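Local coordinates for protein cytosine deaminase (Klebsiella pneumoniae, PDB 4R85) that catalyses the hydrolytic deamination of cytosine and probably of 5-methylcytosine, using an iron-bearing amidohydrolase barrel, at residues P55-D60 with L100-M105. Sequence-based numbering, arbitrary orientation.
Sequences PHIHLD and LKTIGM. With FE2 (Fe (II) ion), chain H; 17E (5-methylcytosine), chain G.
Leu59 spreads its two methyl branches over neighbouring residues of helix 92-108. CD2 lies 3.7 Å from Thr102 CG2, while CD1 rests 4.0 Å from Ile103 CG1, where the two side chains cross at about a right angle. Ile57 adds a looser touch, its CD1 standing 4.2 Å from Thr102 CG2, which therefore meets both aliphatic side chains. With OG1 beside the backbone N (chi1 -70°), Thr102 has CG2 anti to that N and turned to the strand side, while OG1 hydrogen-bonds the hydroxyl of Thr62, just beyond the segment. All four touching residues are buried, and the interface between the segments is wholly apolar. Val134 of helix 126-137 also packs against Ile103.

Metal coordination occupies the other side of strand 47-57 and its C-terminal end. His56 and His58, the HxH pair characteristic of the amidohydrolase superfamily, each bind the ferrous iron through NE2, at 2.3 Å from His56 NE2 to the iron and at the same distance from His58 NE2. His209, His241 and Asp308 complete the site. The His56 ring is held at both nitrogens, since ND1 is hydrogen-bonded to Ser240 OG, a second-shell contact that limits its rotation.

The ligand approaches His58 over one ring face: CM5 of 5-methylcytosine sits 3.4 Å from His58 CD2, offset toward the ring's rim. Alternation along His56-Ile57-His58-Leu59 thus divides the chain between metal and helix, and the apolar packing of Ile57 and Leu59 on helix 92-108 probably helps fix the backbone from which both histidines reach the iron.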
loop_
_atom_site.group_PDB
_atom_site.type_symbol
_atom_site.label_atom_id
_atom_site.label_comp_id
_atom_site.label_asym_id
_atom_site.label_seq_id
_atom_site.Cartn_x
_atom_site.Cartn_y
_atom_site.Cartn_z
ATOM N N PRO A 55 -1.065 -12.575 -12.630
ATOM C CA PRO A 55 -0.170 -13.513 -13.312
ATOM C C PRO A 55 0.600 -14.420 -12.363
ATOM O O PRO A 55 1.394 -15.229 -12.843
ATOM C CB PRO A 55 0.814 -12.584 -14.034
ATOM C CG PRO A 55 0.896 -11.383 -13.125
ATOM C CD PRO A 55 -0.491 -11.221 -12.534
ATOM N N HIS A 56 0.390 -14.282 -11.057
ATOM C CA HIS A 56 1.118 -15.093 -10.091
ATOM C C HIS A 56 0.431 -15.117 -8.729
ATOM O O HIS A 56 0.536 -14.164 -7.946
ATOM C CB HIS A 56 2.551 -14.561 -9.938
ATOM C CG HIS A 56 3.447 -15.466 -9.158
ATOM N ND1 HIS A 56 4.662 -15.904 -9.642
ATOM C CD2 HIS A 56 3.313 -16.006 -7.923
ATOM C CE1 HIS A 56 5.235 -16.680 -8.740
ATOM N NE2 HIS A 56 4.431 -16.765 -7.696
ATOM N N ILE A 57 -0.244 -16.222 -8.440
ATOM C CA ILE A 57 -0.912 -16.418 -7.155
ATOM C C ILE A 57 -0.839 -17.902 -6.824
ATOM O O ILE A 57 -0.695 -18.721 -7.733
ATOM C CB ILE A 57 -2.376 -15.927 -7.226
ATOM C CG1 ILE A 57 -3.048 -15.969 -5.850
ATOM C CG2 ILE A 57 -3.164 -16.703 -8.293
ATOM C CD1 ILE A 57 -4.256 -15.034 -5.744
ATOM N N HIS A 58 -0.892 -18.246 -5.534
ATOM C CA HIS A 58 -0.886 -19.641 -5.110
ATOM C C HIS A 58 -2.260 -20.032 -4.601
ATOM O O HIS A 58 -2.524 -19.965 -3.389
ATOM C CB HIS A 58 0.131 -19.875 -3.994
ATOM C CG HIS A 58 1.549 -19.610 -4.399
ATOM N ND1 HIS A 58 2.455 -20.620 -4.633
ATOM C CD2 HIS A 58 2.220 -18.451 -4.591
ATOM C CE1 HIS A 58 3.622 -20.099 -4.960
ATOM N NE2 HIS A 58 3.505 -18.784 -4.944
ATOM N N LEU A 59 -3.129 -20.452 -5.514
ATOM C CA LEU A 59 -4.507 -20.802 -5.153
ATOM C C LEU A 59 -4.622 -22.066 -4.309
ATOM O O LEU A 59 -5.609 -22.247 -3.600
ATOM C CB LEU A 59 -5.385 -20.935 -6.398
ATOM C CG LEU A 59 -5.677 -19.621 -7.113
ATOM C CD1 LEU A 59 -6.572 -19.856 -8.316
ATOM C CD2 LEU A 59 -6.302 -18.625 -6.137
ATOM N N ASP A 60 -3.634 -22.950 -4.377
ATOM C CA ASP A 60 -3.712 -24.158 -3.558
ATOM C C ASP A 60 -3.576 -23.836 -2.070
ATOM O O ASP A 60 -4.183 -24.498 -1.227
ATOM C CB ASP A 60 -2.714 -25.241 -4.009
ATOM C CG ASP A 60 -1.256 -24.803 -3.908
ATOM O OD1 ASP A 60 -0.393 -25.704 -3.831
ATOM O OD2 ASP A 60 -0.965 -23.583 -3.909
ATOM N N LEU A 100 -12.120 -21.366 -5.052
ATOM C CA LEU A 100 -13.290 -20.707 -5.615
ATOM C C LEU A 100 -13.614 -19.406 -4.897
ATOM O O LEU A 100 -13.969 -18.423 -5.534
ATOM C CB LEU A 100 -14.498 -21.644 -5.608
ATOM C CG LEU A 100 -14.429 -22.729 -6.682
ATOM C CD1 LEU A 100 -15.631 -23.641 -6.563
ATOM C CD2 LEU A 100 -14.340 -22.105 -8.078
ATOM N N LYS A 101 -13.475 -19.394 -3.574
ATOM C CA LYS A 101 -13.689 -18.169 -2.808
ATOM C C LYS A 101 -12.713 -17.062 -3.206
ATOM O O LYS A 101 -13.090 -15.896 -3.350
ATOM C CB LYS A 101 -13.574 -18.454 -1.314
ATOM C CG LYS A 101 -13.681 -17.215 -0.446
ATOM C CD LYS A 101 -13.960 -17.593 1.002
ATOM C CE LYS A 101 -13.802 -16.398 1.932
ATOM N NZ LYS A 101 -14.187 -16.769 3.330
ATOM N N THR A 102 -11.451 -17.429 -3.384
ATOM C CA THR A 102 -10.421 -16.455 -3.720
ATOM C C THR A 102 -10.576 -15.981 -5.173
ATOM O O THR A 102 -10.363 -14.809 -5.489
ATOM C CB THR A 102 -9.023 -17.034 -3.435
ATOM O OG1 THR A 102 -8.855 -17.150 -2.018
ATOM C CG2 THR A 102 -7.924 -16.127 -3.970
ATOM N N ILE A 103 -10.981 -16.892 -6.047
ATOM C CA ILE A 103 -11.314 -16.514 -7.411
ATOM C C ILE A 103 -12.469 -15.498 -7.419
ATOM O O ILE A 103 -12.445 -14.533 -8.188
ATOM C CB ILE A 103 -11.645 -17.755 -8.263
ATOM C CG1 ILE A 103 -10.354 -18.523 -8.580
ATOM C CG2 ILE A 103 -12.344 -17.346 -9.551
ATOM C CD1 ILE A 103 -10.588 -19.893 -9.178
ATOM N N GLY A 104 -13.456 -15.709 -6.547
ATOM C CA GLY A 104 -14.531 -14.749 -6.350
ATOM C C GLY A 104 -14.030 -13.360 -5.996
ATOM O O GLY A 104 -14.504 -12.364 -6.550
ATOM N N MET A 105 -13.059 -13.290 -5.087
ATOM C CA MET A 105 -12.442 -12.016 -4.717
ATOM C C MET A 105 -11.756 -11.365 -5.905
ATOM O O MET A 105 -11.786 -10.141 -6.048
ATOM C CB MET A 105 -11.371 -12.202 -3.636
ATOM C CG MET A 105 -11.831 -12.774 -2.309
ATOM S SD MET A 105 -10.386 -12.794 -1.203
ATOM C CE MET A 105 -10.844 -14.165 -0.145
HETATM FE FE FE2 H . 5.061 -17.175 -5.568
HETATM N N1 17E G . 6.180 -20.566 -1.888
HETATM C C2 17E G . 7.293 -19.924 -2.242
HETATM O O2 17E G . 8.445 -20.638 -2.454
HETATM N N3 17E G . 7.316 -18.597 -2.402
HETATM C C4 17E G . 6.205 -17.869 -2.200
HETATM N N4 17E G . 6.242 -16.452 -2.372
HETATM C C5 17E G . 5.014 -18.498 -1.829
HETATM C C6 17E G . 5.037 -19.882 -1.680
HETATM C CM5 17E G . 3.768 -17.703 -1.604
#